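Local atomic coordinates of precorrin-6Y C5,15-methyltransferase (Corynebacterium diphtheriae, PDB entry 3HM2), a protein that probably transfers methyl groups from S-adenosyl-L-methionine in adenosylcobalamin biosynthesis, this chain being its C-terminal, putative methyltransferase domain. Residues A[68-72]-A[73-77]; A[131-134]-A[135-139]. All coordinates share one frame; numbering follows the deposited sequence.

Contact 1. Residues A[68-72]-A[73-77]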
ATOM      1  N   ASN A  68     -24.639  -1.999 -25.660  1.00 52.88           N
ATOM      2  CA  ASN A  68     -23.414  -1.211 -25.637  1.00 46.02           C
ATOM      3  C   ASN A  68     -22.384  -1.718 -26.640  1.00 45.71           C
ATOM      4  O   ASN A  68     -21.563  -0.950 -27.143  1.00 52.33           O
ATOM      5  CB  ASN A  68     -22.813  -1.195 -24.229  1.00 55.74           C
ATOM      6  CG  ASN A  68     -23.502  -0.202 -23.313  1.00 70.14           C
ATOM      7  OD1 ASN A  68     -24.312   0.612 -23.758  1.00 64.61           O
ATOM      8  ND2 ASN A  68     -23.181  -0.264 -22.026  1.00 77.81           N
ATOM      9  N   ALA A  69     -22.432  -3.015 -26.926  1.00 34.49           N
ATOM     10  CA  ALA A  69     -21.595  -3.602 -27.966  1.00 36.66           C
ATOM     11  C   ALA A  69     -21.970  -3.067 -29.344  1.00 45.19           C
ATOM     12  O   ALA A  69     -21.101  -2.745 -30.153  1.00 56.18           O
ATOM     13  CB  ALA A  69     -21.699  -5.119 -27.937  1.00 25.75           C
ATOM     14  N   ILE A  70     -23.270  -2.974 -29.603  1.00 43.47           N
ATOM     15  CA  ILE A  70     -23.769  -2.254 -30.770  1.00 45.08           C
ATOM     16  C   ILE A  70     -23.238  -0.826 -30.805  1.00 39.60           C
ATOM     17  O   ILE A  70     -22.563  -0.428 -31.755  1.00 40.86           O
ATOM     18  CB  ILE A  70     -25.308  -2.221 -30.795  1.00 48.06           C
ATOM     19  CG1 ILE A  70     -25.869  -3.619 -31.060  1.00 49.09           C
ATOM     20  CG2 ILE A  70     -25.802  -1.236 -31.843  1.00 33.60           C
ATOM     21  CD1 ILE A  70     -27.377  -3.702 -30.964  1.00 38.03           C
ATOM     22  N   ASN A  71     -23.547  -0.058 -29.765  1.00 46.29           N
ATOM     23  CA  ASN A  71     -23.211   1.360 -29.734  1.00 54.35           C
ATOM     24  C   ASN A  71     -21.706   1.597 -29.792  1.00 52.66           C
ATOM     25  O   ASN A  71     -21.248   2.739 -29.809  1.00 59.36           O
ATOM     26  CB  ASN A  71     -23.800   2.022 -28.486  1.00 46.92           C
ATOM     27  CG  ASN A  71     -25.303   1.852 -28.389  1.00 59.05           C
ATOM     28  OD1 ASN A  71     -25.925   1.227 -29.248  1.00 58.81           O
ATOM     29  ND2 ASN A  71     -25.896   2.410 -27.341  1.00 53.69           N
ATOM     30  N   LEU A  72     -20.942   0.510 -29.823  1.00 44.83           N
ATOM     31  CA  LEU A  72     -19.504   0.591 -30.047  1.00 42.33           C
ATOM     32  C   LEU A  72     -19.101  -0.151 -31.316  1.00 29.94           C
ATOM     33  O   LEU A  72     -17.939  -0.518 -31.490  1.00 35.81           O
ATOM     34  CB  LEU A  72     -18.741   0.029 -28.845  1.00 40.15           C
ATOM     35  CG  LEU A  72     -18.671   0.924 -27.606  1.00 29.16           C
ATOM     36  CD1 LEU A  72     -18.048   0.178 -26.437  1.00 42.39           C
ATOM     37  CD2 LEU A  72     -17.896   2.199 -27.908  1.00 47.81           C
ATOM     38  N   GLY A  73     -20.069  -0.368 -32.201  1.00 25.72           N
ATOM     39  CA  GLY A  73     -19.824  -1.083 -33.440  1.00 42.46           C
ATOM     40  C   GLY A  73     -19.174  -2.433 -33.210  1.00 42.76           C
ATOM     41  O   GLY A  73     -18.586  -3.013 -34.123  1.00 37.90           O
ATOM     42  N   VAL A  74     -19.282  -2.937 -31.985  1.00 41.93           N
ATOM     43  CA  VAL A  74     -18.799  -4.273 -31.660  1.00 49.01           C
ATOM     44  C   VAL A  74     -19.957  -5.239 -31.439  1.00 58.33           C
ATOM     45  O   VAL A  74     -19.866  -6.158 -30.623  1.00 57.16           O
ATOM     46  CB  VAL A  74     -17.906  -4.261 -30.404  1.00 44.31           C
ATOM     47  CG1 VAL A  74     -16.918  -5.416 -30.446  1.00 51.44           C
ATOM     48  CG2 VAL A  74     -17.179  -2.930 -30.285  1.00 46.29           C
ATOM     49  N   SER A  75     -21.047  -5.026 -32.168  1.00 63.93           N
ATOM     50  CA  SER A  75     -22.226  -5.909 -32.078  1.00 60.05           C
ATOM     51  C   SER A  75     -22.042  -7.301 -32.735  1.00 56.66           C
ATOM     52  O   SER A  75     -22.689  -8.282 -32.355  1.00 52.27           O
ATOM     53  CB  SER A  75     -23.444  -5.191 -32.690  1.00 51.55           C
ATOM     54  OG  SER A  75     -23.057  -4.283 -33.724  1.00 39.78           O
ATOM     55  N   ASP A  76     -21.146  -7.369 -33.715  1.00 56.72           N
ATOM     56  CA  ASP A  76     -21.031  -8.534 -34.584  1.00 60.53           C
ATOM     57  C   ASP A  76     -19.873  -9.474 -34.236  1.00 55.65           C
ATOM     58  O   ASP A  76     -19.464 -10.302 -35.064  1.00 44.44           O
ATOM     59  CB  ASP A  76     -20.948  -8.093 -36.057  1.00 68.40           C
ATOM     60  CG  ASP A  76     -19.835  -7.072 -36.319  1.00 71.85           C
ATOM     61  OD1 ASP A  76     -19.770  -6.543 -37.450  1.00 67.25           O
ATOM     62  OD2 ASP A  76     -19.025  -6.804 -35.405  1.00 68.06           O
ATOM     63  N   ARG A  77     -19.355  -9.355 -33.016  1.00 43.52           N
ATOM     64  CA  ARG A  77     -18.257 -10.205 -32.574  1.00 37.87           C
ATOM     65  C   ARG A  77     -18.449 -10.562 -31.108  1.00 42.07           C
ATOM     66  O   ARG A  77     -17.550 -11.083 -30.451  1.00 46.14           O
ATOM     67  CB  ARG A  77     -16.913  -9.501 -32.790  1.00 43.38           C
ATOM     68  CG  ARG A  77     -16.933  -8.487 -33.930  1.00 50.23           C
ATOM     69  CD  ARG A  77     -15.545  -8.123 -34.373  1.00 49.24           C
ATOM     70  NE  ARG A  77     -14.561  -8.231 -33.292  1.00 45.49           N
ATOM     71  CZ  ARG A  77     -13.972  -7.198 -32.707  1.00 39.27           C
ATOM     72  NH1 ARG A  77     -13.091  -7.408 -31.770  1.00 26.61           N
ATOM     73  NH2 ARG A  77     -14.264  -5.950 -33.069  1.00 50.84           N
TER

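Contact 2. Residues A[131-134]-A[135-139]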
ATOM      1  N   GLU A 131     -11.479 -14.198   1.023  1.00 34.79           N
ATOM      2  CA  GLU A 131     -11.964 -15.493   0.582  1.00 36.02           C
ATOM      3  C   GLU A 131     -11.610 -15.765  -0.884  1.00 30.05           C
ATOM      4  O   GLU A 131     -11.036 -16.816  -1.193  1.00 37.17           O
ATOM      5  CB  GLU A 131     -13.461 -15.617   0.835  1.00 38.76           C
ATOM      6  CG  GLU A 131     -13.843 -15.709   2.312  1.00 53.58           C
ATOM      7  CD  GLU A 131     -13.567 -14.435   3.101  1.00 55.15           C
ATOM      8  OE1 GLU A 131     -13.279 -13.390   2.479  1.00 54.27           O
ATOM      9  OE2 GLU A 131     -13.652 -14.487   4.347  1.00 44.91           O
ATOM     10  N   SER A 132     -11.924 -14.829  -1.786  1.00 36.90           N
ATOM     11  CA  SER A 132     -11.499 -14.953  -3.190  1.00 37.26           C
ATOM     12  C   SER A 132      -9.978 -15.019  -3.300  1.00 40.10           C
ATOM     13  O   SER A 132      -9.440 -15.861  -4.028  1.00 41.44           O
ATOM     14  CB  SER A 132     -12.018 -13.793  -4.041  1.00 39.00           C
ATOM     15  OG  SER A 132     -13.421 -13.760  -3.985  1.00 45.40           O
ATOM     16  N   GLU A 133      -9.287 -14.132  -2.578  1.00 38.75           N
ATOM     17  CA  GLU A 133      -7.823 -14.039  -2.647  1.00 37.72           C
ATOM     18  C   GLU A 133      -7.098 -15.336  -2.285  1.00 37.28           C
ATOM     19  O   GLU A 133      -6.096 -15.678  -2.904  1.00 37.33           O
ATOM     20  CB  GLU A 133      -7.290 -12.904  -1.763  1.00 46.14           C
ATOM     21  CG  GLU A 133      -5.764 -12.935  -1.567  1.00 54.07           C
ATOM     22  CD  GLU A 133      -5.331 -12.624  -0.133  1.00 58.09           C
ATOM     23  OE1 GLU A 133      -5.602 -11.499   0.342  1.00 58.21           O
ATOM     24  OE2 GLU A 133      -4.717 -13.506   0.512  1.00 61.28           O
ATOM     25  N   GLN A 134      -7.582 -16.052  -1.272  1.00 48.17           N
ATOM     26  CA  GLN A 134      -6.880 -17.250  -0.805  1.00 44.02           C
ATOM     27  C   GLN A 134      -7.161 -18.440  -1.738  1.00 39.75           C
ATOM     28  O   GLN A 134      -6.439 -19.436  -1.748  1.00 43.88           O
ATOM     29  CB  GLN A 134      -7.252 -17.582   0.643  1.00 46.30           C
ATOM     30  CG  GLN A 134      -7.417 -16.392   1.578  1.00 39.27           C
ATOM     31  CD  GLN A 134      -7.872 -16.839   2.950  1.00 46.50           C
ATOM     32  OE1 GLN A 134      -9.041 -16.680   3.333  1.00 45.28           O
ATOM     33  NE2 GLN A 134      -6.956 -17.442   3.688  1.00 44.71           N
HETATM   34  N   MSE A 135      -8.218 -18.313  -2.524  1.00 38.49           N
HETATM   35  CA  MSE A 135      -8.553 -19.274  -3.562  1.00 30.15           C
HETATM   36  C   MSE A 135      -7.649 -19.132  -4.801  1.00 37.73           C
HETATM   37  O   MSE A 135      -7.206 -20.137  -5.371  1.00 33.70           O
HETATM   38  CB  MSE A 135     -10.029 -19.095  -3.932  1.00 35.81           C
HETATM   39  CG  MSE A 135     -10.449 -19.638  -5.293  1.00 49.35           C
HETATM   40 SE   MSE A 135     -11.070 -21.473  -5.148  1.00 82.66          SE
HETATM   41  CE  MSE A 135     -12.051 -21.616  -6.831  1.00 69.12           C
ATOM     42  N   LEU A 136      -7.371 -17.901  -5.230  1.00 32.22           N
ATOM     43  CA  LEU A 136      -6.407 -17.721  -6.315  1.00 37.09           C
ATOM     44  C   LEU A 136      -5.111 -18.437  -5.909  1.00 31.69           C
ATOM     45  O   LEU A 136      -4.373 -18.945  -6.750  1.00 25.92           O
ATOM     46  CB  LEU A 136      -6.098 -16.239  -6.584  1.00 29.85           C
ATOM     47  CG  LEU A 136      -7.078 -15.148  -7.030  1.00 32.80           C
ATOM     48  CD1 LEU A 136      -6.377 -13.781  -6.895  1.00 33.24           C
ATOM     49  CD2 LEU A 136      -7.621 -15.339  -8.445  1.00 36.22           C
ATOM     50  N   TRP A 137      -4.844 -18.463  -4.604  1.00 39.98           N
ATOM     51  CA  TRP A 137      -3.565 -18.931  -4.076  1.00 37.77           C
ATOM     52  C   TRP A 137      -3.525 -20.444  -4.108  1.00 43.10           C
ATOM     53  O   TRP A 137      -2.458 -21.044  -4.083  1.00 53.96           O
ATOM     54  CB  TRP A 137      -3.327 -18.411  -2.635  1.00 33.31           C
ATOM     55  CG  TRP A 137      -2.787 -17.013  -2.585  1.00 31.96           C
ATOM     56  CD1 TRP A 137      -3.386 -15.909  -2.034  1.00 32.36           C
ATOM     57  CD2 TRP A 137      -1.540 -16.559  -3.132  1.00 28.73           C
ATOM     58  NE1 TRP A 137      -2.582 -14.798  -2.198  1.00 20.17           N
ATOM     59  CE2 TRP A 137      -1.451 -15.173  -2.879  1.00 25.59           C
ATOM     60  CE3 TRP A 137      -0.478 -17.194  -3.801  1.00 35.00           C
ATOM     61  CZ2 TRP A 137      -0.339 -14.414  -3.276  1.00 26.28           C
ATOM     62  CZ3 TRP A 137       0.627 -16.427  -4.206  1.00 19.99           C
ATOM     63  CH2 TRP A 137       0.680 -15.059  -3.937  1.00 17.04           C
ATOM     64  N   ALA A 138      -4.703 -21.051  -4.157  1.00 41.03           N
ATOM     65  CA  ALA A 138      -4.832 -22.493  -4.136  1.00 39.93           C
ATOM     66  C   ALA A 138      -4.833 -23.015  -5.570  1.00 45.18           C
ATOM     67  O   ALA A 138      -4.177 -24.014  -5.888  1.00 46.86           O
ATOM     68  CB  ALA A 138      -6.113 -22.869  -3.427  1.00 44.48           C
ATOM     69  N   LEU A 139      -5.576 -22.334  -6.437  1.00 48.44           N
ATOM     70  CA  LEU A 139      -5.558 -22.636  -7.864  1.00 40.22           C
ATOM     71  C   LEU A 139      -4.218 -22.266  -8.489  1.00 46.21           C
ATOM     72  O   LEU A 139      -3.795 -22.867  -9.476  1.00 47.83           O
ATOM     73  CB  LEU A 139      -6.693 -21.902  -8.580  1.00 45.75           C
ATOM     74  CG  LEU A 139      -8.098 -22.101  -8.007  1.00 51.55           C
ATOM     75  CD1 LEU A 139      -9.081 -21.133  -8.645  1.00 43.61           C
ATOM     76  CD2 LEU A 139      -8.556 -23.539  -8.195  1.00 56.62           C
TER

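Contact 1. Residues A[68-72]-A[73-77]
I70 lays its CG1 branch against the side chain of S75, with CG1 to S75 CB at 3.3 Å, tighter than usual for two carbons. CG1 stands beside the backbone N of I70 (chi1 -69°), and this brings it alongside S75. The two residues meet where the chain doubles back after helix 59-70. The helix ends in a Schellman motif. G73 is the C-prime residue, with positive phi (53°). Its N bonds to I70 O from above the carbonyl plane; the 2.5 Å length is short as modelled and carries no weight. V74 N bonds to A69 O at 2.6 Å, though the place of V74 N is less sure. I70 to G73 is also a type I beta turn. L72 CB approaches V74 CG2 at 3.6 Å, a doubtful contact because this valine branch is modelled too close to L72 O. A69 CB rests on V74 O at 3.4 Å. V74 CG1 lies 3.7 Å above the guanidinium plane of R77, offset toward its rim. That guanidinium bonds to L44 O and T50 OG1, while A69 and L72 pack on I41 of helix 38-44. I70 O thus finds its donor in the turn itself, and A69 O probably does too.

Contact 2. Residues A[131-134]-A[135-139]
Helix 130-143 follows strand 122-127 of the mixed sheet in this putative methyltransferase domain, and its first turns hold the contact between E133 and W137, one helical turn apart. The carboxylate and ring planes of this pair stand 89° apart. E133 CG and OE2 both approach the pyrrole side of the indole, with CG to W137 NE1 at 3.7 Å and OE2 to W137 NE1 also at 3.7 Å. CG of E133 is anti to the backbone N (chi1 168°), and the chain then bends at chi2, which brings the acid end back toward the ring. Q134 CA lies at the ring edge, in its plane. W137 CB touches Q134 O at 3.4 Å.

The backbone beneath is helical. L136 N bonds to S132 O at 3.1 Å, and the carbonyl points almost straight at the donor (162° at O). M135 N makes only weak bonds, to E131 O and S132 O. M135, a selenomethionine, sets its CB 3.3 Å from S132 O. The M135 carbonyl in turn accepts from both A138 N and L139 N.

E133 OE2 lies close to E133 OE2 of the second subunit, so a shared proton or a raised pKa is possible. Q134 and W137 pack on W137 and Q134 of that same subunit. Within the chain, L136 reaches A125 and A127 of strand 122-127, H171 and W173 of strand 162-176, and I147 of strand 146-157, so the helix lies against this end of the sheet.

How the contacts relate
From the N terminus, contact 1 comes first. It closes the turn after helix 59-70 and leads the chain into strand 78-81, an outermost strand of the sheet. Contact 2 follows later, within helix 130-143, between strand 122-127 and the outermost strand 146-157. It closes no loop, since both its segments belong to one helix. The contacts are in series and neither nest nor cross. They lie on opposite sides of the chain's centre. The nearest atoms of contact 1 and contact 2 are about 25 Å apart. Contact 1 sits by helix 38-44, at the end of the sheet marked by strand 78-81. Contact 2 sits over the other end, facing neighbouring subunits.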